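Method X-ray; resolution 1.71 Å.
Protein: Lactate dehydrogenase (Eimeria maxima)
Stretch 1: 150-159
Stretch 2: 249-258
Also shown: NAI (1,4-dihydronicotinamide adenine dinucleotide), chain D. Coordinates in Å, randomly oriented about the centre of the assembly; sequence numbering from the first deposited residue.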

ATOM      1  N   HIS B 150       8.115  28.507   5.966  1.00 32.55           N
ATOM      2  CA  HIS B 150       6.764  28.021   6.212  1.00 33.67           C
ATOM      3  C   HIS B 150       6.241  27.116   5.102  1.00 33.55           C
ATOM      4  O   HIS B 150       5.076  26.703   5.165  1.00 34.30           O
ATOM      5  CB  HIS B 150       5.801  29.198   6.403  1.00 30.33           C
ATOM      6  CG  HIS B 150       5.578  30.006   5.162  1.00 26.94           C
ATOM      7  ND1 HIS B 150       6.439  31.003   4.757  1.00 33.05           N
ATOM      8  CD2 HIS B 150       4.595  29.960   4.233  1.00 32.08           C
ATOM      9  CE1 HIS B 150       5.995  31.537   3.633  1.00 31.29           C
ATOM     10  NE2 HIS B 150       4.878  30.922   3.294  1.00 36.57           N
ATOM     11  N   MET B 151       7.057  26.796   4.096  1.00 30.79           N
ATOM     12  CA  MET B 151       6.644  25.918   3.008  1.00 28.40           C
ATOM     13  C   MET B 151       7.401  24.594   3.007  1.00 30.82           C
ATOM     14  O   MET B 151       7.413  23.895   1.988  1.00 32.18           O
ATOM     15  CB  MET B 151       6.821  26.616   1.659  1.00 28.10           C
ATOM     16  CG  MET B 151       5.855  27.763   1.418  1.00 35.43           C
ATOM     17  SD  MET B 151       4.119  27.264   1.352  1.00 32.85           S
ATOM     18  CE  MET B 151       3.998  26.553  -0.288  1.00 33.01           C
ATOM     19  N   ILE B 152       8.029  24.228   4.121  1.00 29.60           N
ATOM     20  CA  ILE B 152       8.728  22.952   4.216  1.00 27.47           C
ATOM     21  C   ILE B 152       8.672  22.468   5.658  1.00 28.71           C
ATOM     22  O   ILE B 152       8.759  23.259   6.600  1.00 31.48           O
ATOM     23  CB  ILE B 152      10.185  23.059   3.706  1.00 29.76           C
ATOM     24  CG1 ILE B 152      10.887  21.699   3.782  1.00 28.33           C
ATOM     25  CG2 ILE B 152      10.965  24.103   4.495  1.00 30.60           C
ATOM     26  CD1 ILE B 152      12.147  21.623   2.936  1.00 29.20           C
ATOM     27  N   CYS B 153       8.512  21.156   5.816  1.00 28.45           N
ATOM     28  CA  CYS B 153       8.502  20.522   7.125  1.00 25.99           C
ATOM     29  C   CYS B 153       8.911  19.067   6.958  1.00 26.64           C
ATOM     30  O   CYS B 153       9.058  18.564   5.842  1.00 33.39           O
ATOM     31  CB  CYS B 153       7.126  20.616   7.791  1.00 32.81           C
ATOM     32  SG  CYS B 153       5.826  19.727   6.913  1.00 32.06           S
ATOM     33  N   GLY B 154       9.084  18.392   8.083  1.00 28.44           N
ATOM     34  CA  GLY B 154       9.395  16.972   8.098  1.00 32.19           C
ATOM     35  C   GLY B 154       8.267  16.191   8.744  1.00 30.71           C
ATOM     36  O   GLY B 154       7.683  16.636   9.735  1.00 28.89           O
ATOM     37  N   MET B 155       7.958  15.033   8.168  1.00 26.64           N
ATOM     38  CA  MET B 155       6.991  14.112   8.750  1.00 29.00           C
ATOM     39  C   MET B 155       7.707  13.229   9.761  1.00 26.65           C
ATOM     40  O   MET B 155       8.644  12.505   9.407  1.00 29.29           O
ATOM     41  CB  MET B 155       6.329  13.253   7.670  1.00 32.01           C
ATOM     42  CG  MET B 155       5.152  12.386   8.162  1.00 24.25           C
ATOM     43  SD  MET B 155       5.558  11.056   9.320  1.00 28.20           S
ATOM     44  CE  MET B 155       6.586   9.975   8.323  1.00 29.55           C
ATOM     45  N   ALA B 156       7.273  13.295  11.017  1.00 28.48           N
ATOM     46  CA  ALA B 156       7.676  12.298  11.998  1.00 29.50           C
ATOM     47  C   ALA B 156       6.689  12.246  13.155  1.00 26.54           C
ATOM     48  O   ALA B 156       6.244  11.163  13.552  1.00 29.05           O
ATOM     49  CB  ALA B 156       9.090  12.585  12.510  1.00 30.48           C
ATOM     50  N   GLY B 157       6.327  13.412  13.691  1.00 28.08           N
ATOM     51  CA  GLY B 157       5.494  13.443  14.884  1.00 30.55           C
ATOM     52  C   GLY B 157       4.148  12.767  14.693  1.00 29.32           C
ATOM     53  O   GLY B 157       3.634  12.116  15.606  1.00 26.66           O
ATOM     54  N   MET B 158       3.552  12.918  13.507  1.00 26.99           N
ATOM     55  CA  MET B 158       2.275  12.261  13.244  1.00 29.57           C
ATOM     56  C   MET B 158       2.398  10.751  13.392  1.00 28.57           C
ATOM     57  O   MET B 158       1.512  10.102  13.963  1.00 26.85           O
ATOM     58  CB  MET B 158       1.772  12.627  11.846  1.00 23.77           C
ATOM     59  CG  MET B 158       0.431  11.994  11.478  1.00 34.63           C
ATOM     60  SD  MET B 158      -0.888  12.492  12.603  1.00 33.86           S
ATOM     61  CE  MET B 158      -2.322  11.794  11.785  1.00 37.73           C
ATOM     62  N   LEU B 159       3.492  10.175  12.891  1.00 26.66           N
ATOM     63  CA  LEU B 159       3.715   8.739  13.022  1.00 27.28           C
ATOM     64  C   LEU B 159       3.990   8.355  14.471  1.00 24.39           C
ATOM     65  O   LEU B 159       3.382   7.419  15.003  1.00 25.46           O
ATOM     66  CB  LEU B 159       4.881   8.310  12.132  1.00 26.89           C
ATOM     67  CG  LEU B 159       5.408   6.886  12.339  1.00 24.20           C
ATOM     68  CD1 LEU B 159       4.405   5.852  11.859  1.00 25.61           C
ATOM     69  CD2 LEU B 159       6.737   6.718  11.640  1.00 30.51           C
ATOM     70  N   SER B 249       0.689   9.063   7.109  1.00 24.44           N
ATOM     71  CA  SER B 249       0.929  10.289   7.865  1.00 26.27           C
ATOM     72  C   SER B 249       1.335  11.431   6.944  1.00 29.11           C
ATOM     73  O   SER B 249       0.783  12.536   7.026  1.00 25.43           O
ATOM     74  CB  SER B 249       2.006  10.051   8.927  1.00 23.47           C
ATOM     75  OG  SER B 249       1.579   9.104   9.892  1.00 27.21           O
ATOM     76  N   ALA B 250       2.309  11.185   6.064  1.00 24.26           N
ATOM     77  CA  ALA B 250       2.756  12.223   5.140  1.00 22.51           C
ATOM     78  C   ALA B 250       1.625  12.676   4.228  1.00 23.68           C
ATOM     79  O   ALA B 250       1.487  13.873   3.943  1.00 22.83           O
ATOM     80  CB  ALA B 250       3.931  11.714   4.308  1.00 24.89           C
ATOM     81  N   ILE B 251       0.803  11.735   3.759  1.00 24.03           N
ATOM     82  CA  ILE B 251      -0.245  12.079   2.803  1.00 24.56           C
ATOM     83  C   ILE B 251      -1.323  12.928   3.469  1.00 22.97           C
ATOM     84  O   ILE B 251      -1.878  13.844   2.851  1.00 23.57           O
ATOM     85  CB  ILE B 251      -0.822  10.799   2.170  1.00 23.55           C
ATOM     86  CG1 ILE B 251       0.120  10.276   1.072  1.00 24.84           C
ATOM     87  CG2 ILE B 251      -2.220  11.032   1.600  1.00 24.68           C
ATOM     88  CD1 ILE B 251       0.185  11.143  -0.187  1.00 25.29           C
ATOM     89  N   LEU B 252      -1.638  12.650   4.735  1.00 23.00           N
ATOM     90  CA  LEU B 252      -2.619  13.475   5.435  1.00 26.99           C
ATOM     91  C   LEU B 252      -2.118  14.904   5.590  1.00 27.39           C
ATOM     92  O   LEU B 252      -2.900  15.855   5.480  1.00 25.10           O
ATOM     93  CB  LEU B 252      -2.959  12.866   6.799  1.00 23.71           C
ATOM     94  CG  LEU B 252      -3.736  11.545   6.780  1.00 27.03           C
ATOM     95  CD1 LEU B 252      -4.100  11.101   8.192  1.00 29.72           C
ATOM     96  CD2 LEU B 252      -4.993  11.649   5.916  1.00 33.93           C
ATOM     97  N   MET B 253      -0.814  15.077   5.827  1.00 22.26           N
ATOM     98  CA  MET B 253      -0.246  16.420   5.888  1.00 25.17           C
ATOM     99  C   MET B 253      -0.385  17.123   4.543  1.00 25.71           C
ATOM    100  O   MET B 253      -0.794  18.288   4.475  1.00 24.96           O
ATOM    101  CB  MET B 253       1.222  16.350   6.308  1.00 27.97           C
ATOM    102  CG  MET B 253       1.445  15.815   7.718  1.00 29.88           C
ATOM    103  SD  MET B 253       3.163  15.335   8.037  1.00 27.70           S
ATOM    104  CE  MET B 253       4.004  16.903   7.828  1.00 29.18           C
ATOM    105  N   ALA B 254      -0.061  16.417   3.455  1.00 26.03           N
ATOM    106  CA  ALA B 254      -0.198  16.993   2.121  1.00 24.96           C
ATOM    107  C   ALA B 254      -1.650  17.339   1.821  1.00 24.89           C
ATOM    108  O   ALA B 254      -1.935  18.358   1.181  1.00 25.37           O
ATOM    109  CB  ALA B 254       0.341  16.019   1.077  1.00 26.13           C
ATOM    110  N   GLU B 255      -2.581  16.492   2.262  1.00 24.04           N
ATOM    111  CA  GLU B 255      -3.997  16.758   2.035  1.00 27.79           C
ATOM    112  C   GLU B 255      -4.437  18.015   2.770  1.00 25.01           C
ATOM    113  O   GLU B 255      -5.238  18.801   2.252  1.00 25.98           O
ATOM    114  CB  GLU B 255      -4.826  15.556   2.483  1.00 26.82           C
ATOM    115  CG  GLU B 255      -6.316  15.692   2.246  1.00 34.17           C
ATOM    116  CD  GLU B 255      -7.098  14.530   2.819  1.00 34.97           C
ATOM    117  OE1 GLU B 255      -6.906  14.216   4.015  1.00 41.96           O
ATOM    118  OE2 GLU B 255      -7.894  13.925   2.076  1.00 39.06           O
ATOM    119  N   SER B 256      -3.924  18.217   3.983  1.00 26.34           N
ATOM    120  CA  SER B 256      -4.262  19.409   4.748  1.00 30.55           C
ATOM    121  C   SER B 256      -3.810  20.670   4.023  1.00 26.51           C
ATOM    122  O   SER B 256      -4.518  21.683   4.024  1.00 28.02           O
ATOM    123  CB  SER B 256      -3.635  19.323   6.142  1.00 26.71           C
ATOM    124  OG  SER B 256      -4.223  20.258   7.033  1.00 28.38           O
ATOM    125  N   TYR B 257      -2.639  20.625   3.386  1.00 22.62           N
ATOM    126  CA  TYR B 257      -2.184  21.758   2.585  1.00 24.82           C
ATOM    127  C   TYR B 257      -3.059  21.949   1.353  1.00 27.59           C
ATOM    128  O   TYR B 257      -3.472  23.072   1.038  1.00 29.62           O
ATOM    129  CB  TYR B 257      -0.727  21.561   2.162  1.00 27.21           C
ATOM    130  CG  TYR B 257      -0.279  22.592   1.150  1.00 26.36           C
ATOM    131  CD1 TYR B 257       0.105  23.862   1.552  1.00 28.33           C
ATOM    132  CD2 TYR B 257      -0.269  22.304  -0.207  1.00 24.28           C
ATOM    133  CE1 TYR B 257       0.499  24.814   0.634  1.00 29.30           C
ATOM    134  CE2 TYR B 257       0.124  23.250  -1.134  1.00 30.87           C
ATOM    135  CZ  TYR B 257       0.506  24.505  -0.705  1.00 27.73           C
ATOM    136  OH  TYR B 257       0.899  25.452  -1.618  1.00 33.47           O
ATOM    137  N   LEU B 258      -3.343  20.859   0.634  1.00 24.90           N
ATOM    138  CA  LEU B 258      -4.036  20.964  -0.646  1.00 22.88           C
ATOM    139  C   LEU B 258      -5.480  21.421  -0.485  1.00 25.09           C
ATOM    140  O   LEU B 258      -6.016  22.099  -1.368  1.00 28.99           O
ATOM    141  CB  LEU B 258      -4.003  19.618  -1.369  1.00 24.27           C
ATOM    142  CG  LEU B 258      -2.655  19.171  -1.942  1.00 23.95           C
ATOM    143  CD1 LEU B 258      -2.739  17.727  -2.419  1.00 24.55           C
ATOM    144  CD2 LEU B 258      -2.233  20.091  -3.073  1.00 26.05           C
TER
HETATM  145  PA  NAI D 401      13.494   2.760   0.111  1.00 35.50           P
HETATM  146  O1A NAI D 401      14.947   2.360  -0.022  1.00 34.73           O
HETATM  147  O2A NAI D 401      12.413   1.728  -0.104  1.00 28.53           O
HETATM  148  O5B NAI D 401      13.239   3.970  -0.917  1.00 30.36           O
HETATM  149  C5B NAI D 401      14.214   4.992  -1.100  1.00 34.87           C
HETATM  150  C4B NAI D 401      14.266   5.320  -2.582  1.00 34.25           C
HETATM  151  O4B NAI D 401      14.968   6.540  -2.829  1.00 33.56           O
HETATM  152  C3B NAI D 401      14.984   4.237  -3.383  1.00 36.27           C
HETATM  153  O3B NAI D 401      14.076   3.666  -4.328  1.00 32.50           O
HETATM  154  C2B NAI D 401      16.126   4.956  -4.076  1.00 35.73           C
HETATM  155  O2B NAI D 401      16.378   4.463  -5.392  1.00 33.01           O
HETATM  156  C1B NAI D 401      15.595   6.377  -4.097  1.00 35.94           C
HETATM  157  N9A NAI D 401      16.605   7.428  -4.350  1.00 36.71           N
HETATM  158  C8A NAI D 401      17.923   7.444  -4.062  1.00 34.17           C
HETATM  159  N7A NAI D 401      18.476   8.616  -4.480  1.00 33.74           N
HETATM  160  C5A NAI D 401      17.502   9.352  -5.047  1.00 33.76           C
HETATM  161  C6A NAI D 401      17.376  10.675  -5.691  1.00 35.39           C
HETATM  162  N6A NAI D 401      18.443  11.489  -5.825  1.00 35.70           N
HETATM  163  N1A NAI D 401      16.156  11.047  -6.142  1.00 38.38           N
HETATM  164  C2A NAI D 401      15.072  10.257  -6.020  1.00 34.30           C
HETATM  165  N3A NAI D 401      15.120   9.046  -5.448  1.00 33.84           N
HETATM  166  C4A NAI D 401      16.278   8.557  -4.957  1.00 35.43           C
HETATM  167  O3  NAI D 401      13.294   3.451   1.559  1.00 32.56           O
HETATM  168  PN  NAI D 401      11.872   3.738   2.274  1.00 31.39           P
HETATM  169  O1N NAI D 401      11.474   2.515   3.064  1.00 31.63           O
HETATM  170  O2N NAI D 401      10.919   4.325   1.258  1.00 33.65           O
HETATM  171  O5D NAI D 401      12.295   4.883   3.325  1.00 32.65           O
HETATM  172  C5D NAI D 401      12.758   6.136   2.834  1.00 35.02           C
HETATM  173  C4D NAI D 401      13.274   7.030   3.954  1.00 38.08           C
HETATM  174  O4D NAI D 401      12.244   7.309   4.912  1.00 37.92           O
HETATM  175  C3D NAI D 401      14.412   6.366   4.713  1.00 36.94           C
HETATM  176  O3D NAI D 401      15.441   7.333   4.939  1.00 33.88           O
HETATM  177  C2D NAI D 401      13.781   5.942   6.019  1.00 38.77           C
HETATM  178  O2D NAI D 401      14.717   5.843   7.093  1.00 37.63           O
HETATM  179  C1D NAI D 401      12.781   7.068   6.216  1.00 37.49           C
HETATM  180  N1N NAI D 401      11.716   6.837   7.201  1.00 36.61           N
HETATM  181  C2N NAI D 401      11.331   7.920   7.877  1.00 39.26           C
HETATM  182  C3N NAI D 401      10.336   7.887   8.828  1.00 37.79           C
HETATM  183  C7N NAI D 401      10.001   9.171   9.527  1.00 37.65           C
HETATM  184  O7N NAI D 401      10.418  10.222   9.064  1.00 31.70           O
HETATM  185  N7N NAI D 401       9.276   9.147  10.638  1.00 38.33           N
HETATM  186  C4N NAI D 401       9.615   6.605   9.154  1.00 36.67           C
HETATM  187  C5N NAI D 401      10.120   5.491   8.356  1.00 42.02           C
HETATM  188  C6N NAI D 401      11.135   5.649   7.412  1.00 39.71           C

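A helix can pack against a strand without a single hydrogen bond between them when apolar side chains fill the space between their axes. The contact between residues 150-159 and 249-258 of this lactate dehydrogenase is a good example, and four methionines do most of the filling. The helix 249-258 runs nearly antiparallel to the strand around Cys153, at 151° between their N-to-C directions, with a closest approach of 9.2 Å between axes.

The centre is built around Met253. Its CA-to-CB bond points toward the other stretch, and its long side chain reaches Cys153 and Met155, whose CA-to-CB bonds also point toward the helix. The methyl CE of Met253 lies 3.5 Å from SG of Cys153, while its sulfur SD lies 3.6 Å from CG of Met155. Between these two, Gly154 has no side chain to offer, and its backbone O is 4.2 Å from CE of Met253. The alternation in direction along this segment brings Cys153 and Met155 to the same helix residue.

Met155 extends the apolar packing along the helix toward its earlier residues. Here the backbones come close, with CA of Met155 5.9 Å from CA of Ala250, and the methionine lies near the helix main chain: CG of Met155 is 3.7 Å from N of Ala250 and 4.1 Å from its CB. The sulfur SD of Met155 then rests 3.7 Å from CB of Ser249. One helical turn separates Ser249 from Met253, so both can face the same partner; N of Met253 donates to O of Ser249 at 3.2 Å within that turn.

Further along the chain, the start of the next helix supplies Met158. With chi1 and chi3 both t, it sends CE to 4.1 Å from CD1 of Leu252, an apolar contact to one side of the centre. At the far end, where the backbones have diverged to 9.8 Å between CA of Met151 and CA of Tyr257, two long side chains span the gap. Met151 starts out sideways, but its end comes nearer, and CE stands 4.0 Å from CE1 of Tyr257, oblique to the ring, and 3.5 Å from its OH.

The polar edge lies at Ser249, whose OG is 3.5 Å from CG of Met158 and 3.7 Å from N of Leu159. That hydroxyl is hydrogen-bonded elsewhere in the structure, so it can sit beside the apolar CG of Met158 with its bonding needs met.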